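Local coordinates for flavoprotein (Thermotoga maritima, PDB 5V8S) that pairs a di-iron metallo-beta-lactamase-like section with a flavodoxin-like one that probably binds FMN, and probably transfers electrons as an oxidoreductase, at residues K285-D288 with S289-K293; M338-T341 with L342-I346; E387-G390 with S391-D394. The protein carries 1 engineered substitution. All blocks are in the same frame, centred on the assembly; numbering follows the deposited sequence. Where two conformers were deposited one is given.

Interaction 1: residues K285-D288 with S289-K293; sequences KAID and SLKEK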
loop_
_atom_site.group_PDB
_atom_site.type_symbol
_atom_site.label_atom_id
_atom_site.label_comp_id
_atom_site.label_asym_id
_atom_site.label_seq_id
_atom_site.Cartn_x
_atom_site.Cartn_y
_atom_site.Cartn_z
ATOM N N LYS A 285 -7.118 5.462 -24.236
ATOM C CA LYS A 285 -6.900 5.214 -25.656
ATOM C C LYS A 285 -6.209 3.874 -25.896
ATOM O O LYS A 285 -6.521 3.185 -26.865
ATOM C CB LYS A 285 -6.124 6.378 -26.277
ATOM C CG LYS A 285 -6.921 7.664 -26.257
ATOM C CD LYS A 285 -6.068 8.860 -26.623
ATOM C CE LYS A 285 -6.918 10.125 -26.773
ATOM N NZ LYS A 285 -6.085 11.327 -26.999
ATOM N N ALA A 286 -5.263 3.495 -25.031
ATOM C CA ALA A 286 -4.599 2.200 -25.160
ATOM C C ALA A 286 -5.591 1.058 -24.960
ATOM O O ALA A 286 -5.550 0.048 -25.678
ATOM C CB ALA A 286 -3.456 2.120 -24.141
ATOM N N ILE A 287 -6.509 1.219 -24.005
ATOM C CA ILE A 287 -7.517 0.200 -23.742
ATOM C C ILE A 287 -8.486 0.084 -24.913
ATOM O O ILE A 287 -8.861 -1.025 -25.319
ATOM C CB ILE A 287 -8.228 0.523 -22.414
ATOM C CG1 ILE A 287 -7.255 0.303 -21.246
ATOM C CG2 ILE A 287 -9.479 -0.319 -22.252
ATOM C CD1 ILE A 287 -7.660 0.981 -19.927
ATOM N N ASP A 288 -8.914 1.222 -25.477
ATOM C CA ASP A 288 -9.769 1.165 -26.666
ATOM C C ASP A 288 -9.056 0.461 -27.812
ATOM O O ASP A 288 -9.669 -0.323 -28.542
ATOM C CB ASP A 288 -10.199 2.568 -27.099
ATOM C CG ASP A 288 -11.186 3.196 -26.143
ATOM O OD1 ASP A 288 -11.779 2.463 -25.321
ATOM O OD2 ASP A 288 -11.376 4.429 -26.226
ATOM N N SER A 289 -7.760 0.743 -27.998
ATOM C CA SER A 289 -7.009 0.099 -29.069
ATOM C C SER A 289 -6.899 -1.406 -28.837
ATOM O O SER A 289 -7.047 -2.201 -29.773
ATOM C CB SER A 289 -5.624 0.723 -29.160
ATOM O OG SER A 289 -4.881 0.176 -30.225
ATOM N N LEU A 290 -6.620 -1.819 -27.598
ATOM C CA LEU A 290 -6.596 -3.244 -27.278
ATOM C C LEU A 290 -7.910 -3.905 -27.660
ATOM O O LEU A 290 -7.923 -4.983 -28.263
ATOM C CB LEU A 290 -6.340 -3.453 -25.788
ATOM C CG LEU A 290 -4.920 -3.223 -25.307
ATOM C CD1 LEU A 290 -4.945 -3.080 -23.786
ATOM C CD2 LEU A 290 -3.980 -4.329 -25.730
ATOM N N LYS A 291 -9.031 -3.291 -27.281
ATOM C CA LYS A 291 -10.332 -3.865 -27.611
ATOM C C LYS A 291 -10.547 -3.941 -29.122
ATOM O O LYS A 291 -11.065 -4.938 -29.634
ATOM C CB LYS A 291 -11.444 -3.042 -26.973
ATOM C CG LYS A 291 -11.546 -3.135 -25.455
ATOM C CD LYS A 291 -12.545 -2.092 -24.966
ATOM C CE LYS A 291 -13.038 -2.364 -23.568
ATOM N NZ LYS A 291 -13.773 -1.179 -23.037
ATOM N N GLU A 292 -10.154 -2.901 -29.850
ATOM C CA GLU A 292 -10.339 -2.904 -31.296
ATOM C C GLU A 292 -9.539 -4.022 -31.944
ATOM O O GLU A 292 -9.941 -4.555 -32.985
ATOM C CB GLU A 292 -9.928 -1.540 -31.853
ATOM C CG GLU A 292 -10.109 -1.386 -33.351
ATOM C CD GLU A 292 -9.734 0.005 -33.835
ATOM O OE1 GLU A 292 -9.096 0.756 -33.058
ATOM O OE2 GLU A 292 -10.084 0.348 -34.985
ATOM N N LYS A 293 -8.423 -4.410 -31.336
ATOM C CA LYS A 293 -7.601 -5.491 -31.855
ATOM C C LYS A 293 -7.956 -6.865 -31.285
ATOM O O LYS A 293 -7.222 -7.826 -31.538
ATOM C CB LYS A 293 -6.119 -5.171 -31.652
ATOM C CG LYS A 293 -5.642 -4.040 -32.559
ATOM C CD LYS A 293 -4.263 -3.561 -32.190
ATOM C CE LYS A 293 -3.906 -2.260 -32.903
ATOM N NZ LYS A 293 -3.799 -2.424 -34.370
#
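Leu290 reaches back over the backbone of Ala286 one helical turn earlier, its CG lying 3.4 Å from Ala286 O. CG stands opposite the carbonyl carbon (chi1 -75°), which tips the isobutyl group toward the start of the helix. Lys291 repeats the gesture with a longer chain: CG sits 3.4 Å from Ile287 O, and the extended methylenes then run on until Lys291 CE lies 4.3 Å from Ile287 CG2. The branched Ile287 and the flexible but greasy stem of Lys291 thus line one flank together, where both also meet Pro297 of strand 296-302.

Asp288 and Lys291 stand near each other with opposite charges, yet Asp288 OD1 and Lys291 NZ remain 4.7 Å apart, too far for a direct pair. Ser289 takes the other kind of rotamer. With OG trans to its backbone N (chi1 -177°), the small hydroxyl is turned to Glu399 of helix 395-409, which bonds it, while its CB rests 3.5 Å from Lys285 O. So small a residue is consistent with close approach of that helix, whose Ile402 touches Ser289 and Leu290.

Beneath, each backbone N from Ser289 to Glu292 bonds the carbonyl oxygen four residues back. Lys293 is the first residue to leave helical geometry.

The chemistry is that of an amphipathic last turn. Ala286, Ser289 and Leu290 are buried, the hydroxyl of Ser289 satisfied by Glu399; Lys285, Lys291 and Glu292 are exposed. Asp288 has a long, weak ion pair with Lys284, to which the charge of Lys291 would at most add a modest attraction. Within the turn the hydrogen bonds between the two segments are all main-chain, whereas the polar ends of Ser289 and Lys293 bond helix 395-409.

Interaction 2: residues M338-T341 with L342-I346; sequences MRFT and LLEII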
loop_
_atom_site.group_PDB
_atom_site.type_symbol
_atom_site.label_atom_id
_atom_site.label_comp_id
_atom_site.label_asym_id
_atom_site.label_seq_id
_atom_site.Cartn_x
_atom_site.Cartn_y
_atom_site.Cartn_z
ATOM N N MET A 338 2.653 2.342 -7.351
ATOM C CA MET A 338 3.181 1.576 -8.476
ATOM C C MET A 338 4.520 0.929 -8.125
ATOM O O MET A 338 4.836 -0.150 -8.642
ATOM C CB MET A 338 3.242 2.431 -9.746
ATOM C CG MET A 338 1.860 2.801 -10.294
ATOM S SD MET A 338 0.898 1.448 -11.021
ATOM C CE MET A 338 1.793 1.146 -12.542
ATOM N N ARG A 339 5.298 1.531 -7.217
ATOM C CA ARG A 339 6.476 0.829 -6.718
ATOM C C ARG A 339 6.069 -0.432 -5.957
ATOM O O ARG A 339 6.590 -1.525 -6.218
ATOM C CB ARG A 339 7.318 1.734 -5.819
ATOM C CG ARG A 339 8.615 1.066 -5.387
ATOM C CD ARG A 339 9.285 1.808 -4.244
ATOM N NE ARG A 339 8.474 1.778 -3.034
ATOM C CZ ARG A 339 8.032 2.844 -2.371
ATOM N NH1 ARG A 339 8.316 4.066 -2.785
ATOM N NH2 ARG A 339 7.297 2.680 -1.285
ATOM N N PHE A 340 5.134 -0.296 -5.013
ATOM C CA PHE A 340 4.703 -1.450 -4.229
ATOM C C PHE A 340 4.172 -2.541 -5.145
ATOM O O PHE A 340 4.510 -3.714 -4.992
ATOM C CB PHE A 340 3.629 -1.023 -3.221
ATOM C CG PHE A 340 3.160 -2.129 -2.311
ATOM C CD1 PHE A 340 3.835 -2.412 -1.142
ATOM C CD2 PHE A 340 2.044 -2.887 -2.623
ATOM C CE1 PHE A 340 3.408 -3.423 -0.301
ATOM C CE2 PHE A 340 1.628 -3.893 -1.781
ATOM C CZ PHE A 340 2.301 -4.149 -0.616
ATOM N N THR A 341 3.333 -2.158 -6.104
ATOM C CA THR A 341 2.738 -3.124 -7.023
ATOM C C THR A 341 3.810 -3.834 -7.844
ATOM O O THR A 341 3.799 -5.063 -7.955
ATOM C CB THR A 341 1.728 -2.420 -7.923
ATOM O OG1 THR A 341 0.687 -1.883 -7.120
ATOM C CG2 THR A 341 1.097 -3.412 -8.949
ATOM N N LEU A 342 4.740 -3.070 -8.428
ATOM C CA LEU A 342 5.809 -3.669 -9.227
ATOM C C LEU A 342 6.674 -4.599 -8.387
ATOM O O LEU A 342 7.034 -5.696 -8.831
ATOM C CB LEU A 342 6.671 -2.578 -9.857
ATOM C CG LEU A 342 5.987 -1.773 -10.962
ATOM C CD1 LEU A 342 6.866 -0.621 -11.399
ATOM C CD2 LEU A 342 5.626 -2.637 -12.148
ATOM N N LEU A 343 7.026 -4.175 -7.169
ATOM C CA LEU A 343 7.849 -5.043 -6.330
ATOM C C LEU A 343 7.118 -6.328 -5.971
ATOM O O LEU A 343 7.733 -7.392 -5.923
ATOM C CB LEU A 343 8.302 -4.319 -5.064
ATOM C CG LEU A 343 9.316 -3.195 -5.257
ATOM C CD1 LEU A 343 9.587 -2.471 -3.935
ATOM C CD2 LEU A 343 10.609 -3.737 -5.803
ATOM N N GLU A 344 5.805 -6.255 -5.716
ATOM C CA GLU A 344 5.068 -7.479 -5.419
ATOM C C GLU A 344 4.877 -8.354 -6.649
ATOM O O GLU A 344 4.867 -9.584 -6.517
ATOM C CB GLU A 344 3.736 -7.182 -4.742
ATOM C CG GLU A 344 3.889 -6.520 -3.376
ATOM C CD GLU A 344 4.809 -7.268 -2.468
ATOM O OE1 GLU A 344 4.721 -8.512 -2.412
ATOM O OE2 GLU A 344 5.628 -6.606 -1.806
ATOM N N ILE A 345 4.689 -7.759 -7.839
ATOM C CA ILE A 345 4.633 -8.572 -9.057
ATOM C C ILE A 345 5.949 -9.307 -9.255
ATOM O O ILE A 345 5.966 -10.506 -9.566
ATOM C CB ILE A 345 4.274 -7.692 -10.277
ATOM C CG1 ILE A 345 2.816 -7.274 -10.194
ATOM C CG2 ILE A 345 4.577 -8.440 -11.617
ATOM C CD1 ILE A 345 2.445 -6.176 -11.175
ATOM N N ILE A 346 7.076 -8.615 -9.035
ATOM C CA ILE A 346 8.383 -9.251 -9.196
ATOM C C ILE A 346 8.567 -10.353 -8.168
ATOM O O ILE A 346 9.112 -11.418 -8.475
ATOM C CB ILE A 346 9.497 -8.197 -9.092
ATOM C CG1 ILE A 346 9.397 -7.235 -10.264
ATOM C CG2 ILE A 346 10.866 -8.847 -9.033
ATOM C CD1 ILE A 346 10.398 -6.066 -10.161
#
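The Phe340 ring carries the side chain of Glu344 over one face: CG of Glu344 lies 4.0 Å from the ring centroid, a CH-pi contact displaced toward the rim and closest at Phe340 CE2, 3.8 Å away. The ring and carboxylate planes are 37° apart, and it is CG, not the carboxylate, that lies over the face. The Glu344 chain bends at chi2 (-52°), which lays its methylene on the ring while the acid group turns off to another partner. At the edge of the second flat group, the Arg339 guanidinium, sits Leu343 CD1, close to its plane; the same methyl also touches Arg339 CG at 3.9 Å, the two side chains running alongside each other in one direction.

Thr341 and Ile345 make a similar pair, CG2 against CD1 at 3.8 Å, on the flank that meets Ile310, Ile313 and Leu314 of helix 310-316. Thr341 can lie in this greasy setting because its OG1 bonds the carbonyl of Leu337. Beneath run the helical bonds, among them Leu343 N to Arg339 O at 2.8 Å and Glu344 N to Phe340 O at 2.9 Å.

The charged ends pair outside this helix: Arg339 NH2 forms a salt bridge with Glu344 OE2 of the second subunit, and Glu344 OE2 receives Arg339 of that subunit in return, while Phe340 packs on the partner's Arg339. Charge and ring therefore work together: Phe340 and Leu343 supply nonpolar surroundings in which these two intersubunit ion pairs would probably be strengthened, and this helix turn becomes part of the dimer interface.

Interaction 3: residues E387-G390 with S391-D394; sequences EIKG and SNMD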
loop_
_atom_site.group_PDB
_atom_site.type_symbol
_atom_site.label_atom_id
_atom_site.label_comp_id
_atom_site.label_asym_id
_atom_site.label_seq_id
_atom_site.Cartn_x
_atom_site.Cartn_y
_atom_site.Cartn_z
ATOM N N GLU A 387 6.103 7.371 -24.506
ATOM C CA GLU A 387 6.012 8.533 -23.647
ATOM C C GLU A 387 4.559 8.974 -23.504
ATOM O O GLU A 387 3.828 9.075 -24.499
ATOM C CB GLU A 387 6.827 9.683 -24.241
ATOM C CG GLU A 387 6.888 10.864 -23.297
ATOM C CD GLU A 387 7.654 12.060 -23.841
ATOM O OE1 GLU A 387 8.227 11.968 -24.947
ATOM O OE2 GLU A 387 7.669 13.105 -23.150
ATOM N N ILE A 388 4.152 9.248 -22.266
ATOM C CA ILE A 388 2.854 9.845 -21.984
ATOM C C ILE A 388 3.054 11.350 -21.995
ATOM O O ILE A 388 3.748 11.896 -21.138
ATOM C CB ILE A 388 2.283 9.361 -20.644
ATOM C CG1 ILE A 388 2.006 7.852 -20.690
ATOM C CG2 ILE A 388 1.019 10.168 -20.282
ATOM C CD1 ILE A 388 1.536 7.276 -19.371
ATOM N N LYS A 389 2.431 12.016 -22.960
ATOM C CA LYS A 389 2.490 13.457 -23.096
ATOM C C LYS A 389 1.140 14.057 -22.738
ATOM O O LYS A 389 0.134 13.361 -22.600
ATOM C CB LYS A 389 2.858 13.828 -24.534
ATOM C CG LYS A 389 4.203 13.316 -24.959
ATOM C CD LYS A 389 4.563 13.892 -26.299
ATOM C CE LYS A 389 5.948 13.494 -26.733
ATOM N NZ LYS A 389 6.341 14.248 -27.961
ATOM N N GLY A 390 1.126 15.376 -22.596
ATOM C CA GLY A 390 -0.113 16.070 -22.351
ATOM C C GLY A 390 -0.796 16.432 -23.648
ATOM O O GLY A 390 -1.251 15.554 -24.393
ATOM N N SER A 391 -0.806 17.725 -23.963
ATOM C CA SER A 391 -1.701 18.230 -24.995
ATOM C C SER A 391 -1.338 17.710 -26.381
ATOM O O SER A 391 -2.232 17.472 -27.202
ATOM C CB SER A 391 -1.698 19.758 -24.983
ATOM O OG SER A 391 -2.760 20.248 -25.766
ATOM N N ASN A 392 -0.047 17.528 -26.660
ATOM C CA ASN A 392 0.429 17.148 -27.983
ATOM C C ASN A 392 0.689 15.648 -28.111
ATOM O O ASN A 392 1.480 15.234 -28.962
ATOM C CB ASN A 392 1.717 17.894 -28.295
ATOM C CG ASN A 392 2.801 17.586 -27.294
ATOM O OD1 ASN A 392 2.511 17.132 -26.185
ATOM N ND2 ASN A 392 4.054 17.828 -27.668
ATOM N N MET A 393 0.066 14.831 -27.276
ATOM C CA MET A 393 0.253 13.391 -27.390
ATOM C C MET A 393 -0.162 12.910 -28.778
ATOM O O MET A 393 -1.227 13.287 -29.276
ATOM C CB MET A 393 -0.605 12.699 -26.340
ATOM C CG MET A 393 -0.501 11.199 -26.382
ATOM S SD MET A 393 1.117 10.642 -25.800
ATOM C CE MET A 393 1.083 8.909 -26.287
ATOM N N ASP A 394 0.668 12.050 -29.383
ATOM C CA ASP A 394 0.423 11.488 -30.715
ATOM C C ASP A 394 -0.266 10.138 -30.563
ATOM O O ASP A 394 0.369 9.148 -30.180
ATOM C CB ASP A 394 1.741 11.321 -31.466
ATOM C CG ASP A 394 1.551 10.818 -32.896
ATOM O OD1 ASP A 394 0.389 10.671 -33.339
ATOM O OD2 ASP A 394 2.572 10.572 -33.577
HETATM O O HOH W 1 3.308 17.173 -23.608
#
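Met393 folds its thioether back against the backbone of Glu387 to Lys389, overlapping Lys389 and the peptide before it. The chain kinks at chi2 (71°), which brings SD to 3.4 Å from Lys389 N, a weak but fairly straight N-H...S hydrogen bond. Both ends of the thioether also lie against Glu387 O, SD at 3.4 Å and the CE methyl at 3.3 Å. Methionine suits the spot: it is long and pliant enough to double back on the preceding backbone, and its sulfur is a soft acceptor for a main-chain N-H. Val282 of helix 278-292 packs on the same side chain.

The Lys389 side chain crosses Met393 at about a right angle, with its CB 3.8 Å from Met393 SD, and then extends past Asn392. Here the amide oxygen faces aliphatic carbon: Asn392 OD1 lies 3.7 Å from Lys389 CB. The polar need of that oxygen is met by a water, which donates to Asn392 OD1 at 2.7 Å and accepts from Gly390 N at 3.0 Å, tying the start of the turn to its third residue.

Gly390, Ser391, Asn392 and Met393 form a type I beta turn, closed by Met393 N to Gly390 O at 3.3 Å; the donor stands well above the carbonyl plane. Gly390 has phi -88° and psi -109°, a backbone shape that a residue without CB adopts with little strain. Ser391, at the exposed corner, packs on Tyr133 of the second subunit.

Just beyond, Asp394 is the N-cap, its OD1 accepting from Arg396 N. The whole is a strand-turn-helix connection: it takes the chain from strand 381-388, an outermost strand of the chain's parallel sheet, into helix 395-409, the closing step of the flavodoxin-like fold.

Overall arrangement
All three contacts belong to the flavodoxin-like part of the chain, and none includes a residue that lines the di-iron pocket. Interactions 1 and 3 are neighbours, with centres 17 Å apart and nearest atoms about 6 Å apart: the turn of interaction 3 launches helix 395-409, which packs against the helix of interaction 1. Interaction 2 lies about 24 Å and 25 Å, centre to centre, from interactions 1 and 3, on a helix that, as in flavodoxins, covers the opposite face of the parallel sheet. Interactions 2 and 3 both meet the second subunit, the former through reciprocal salt bridges to that subunit, the latter by packing.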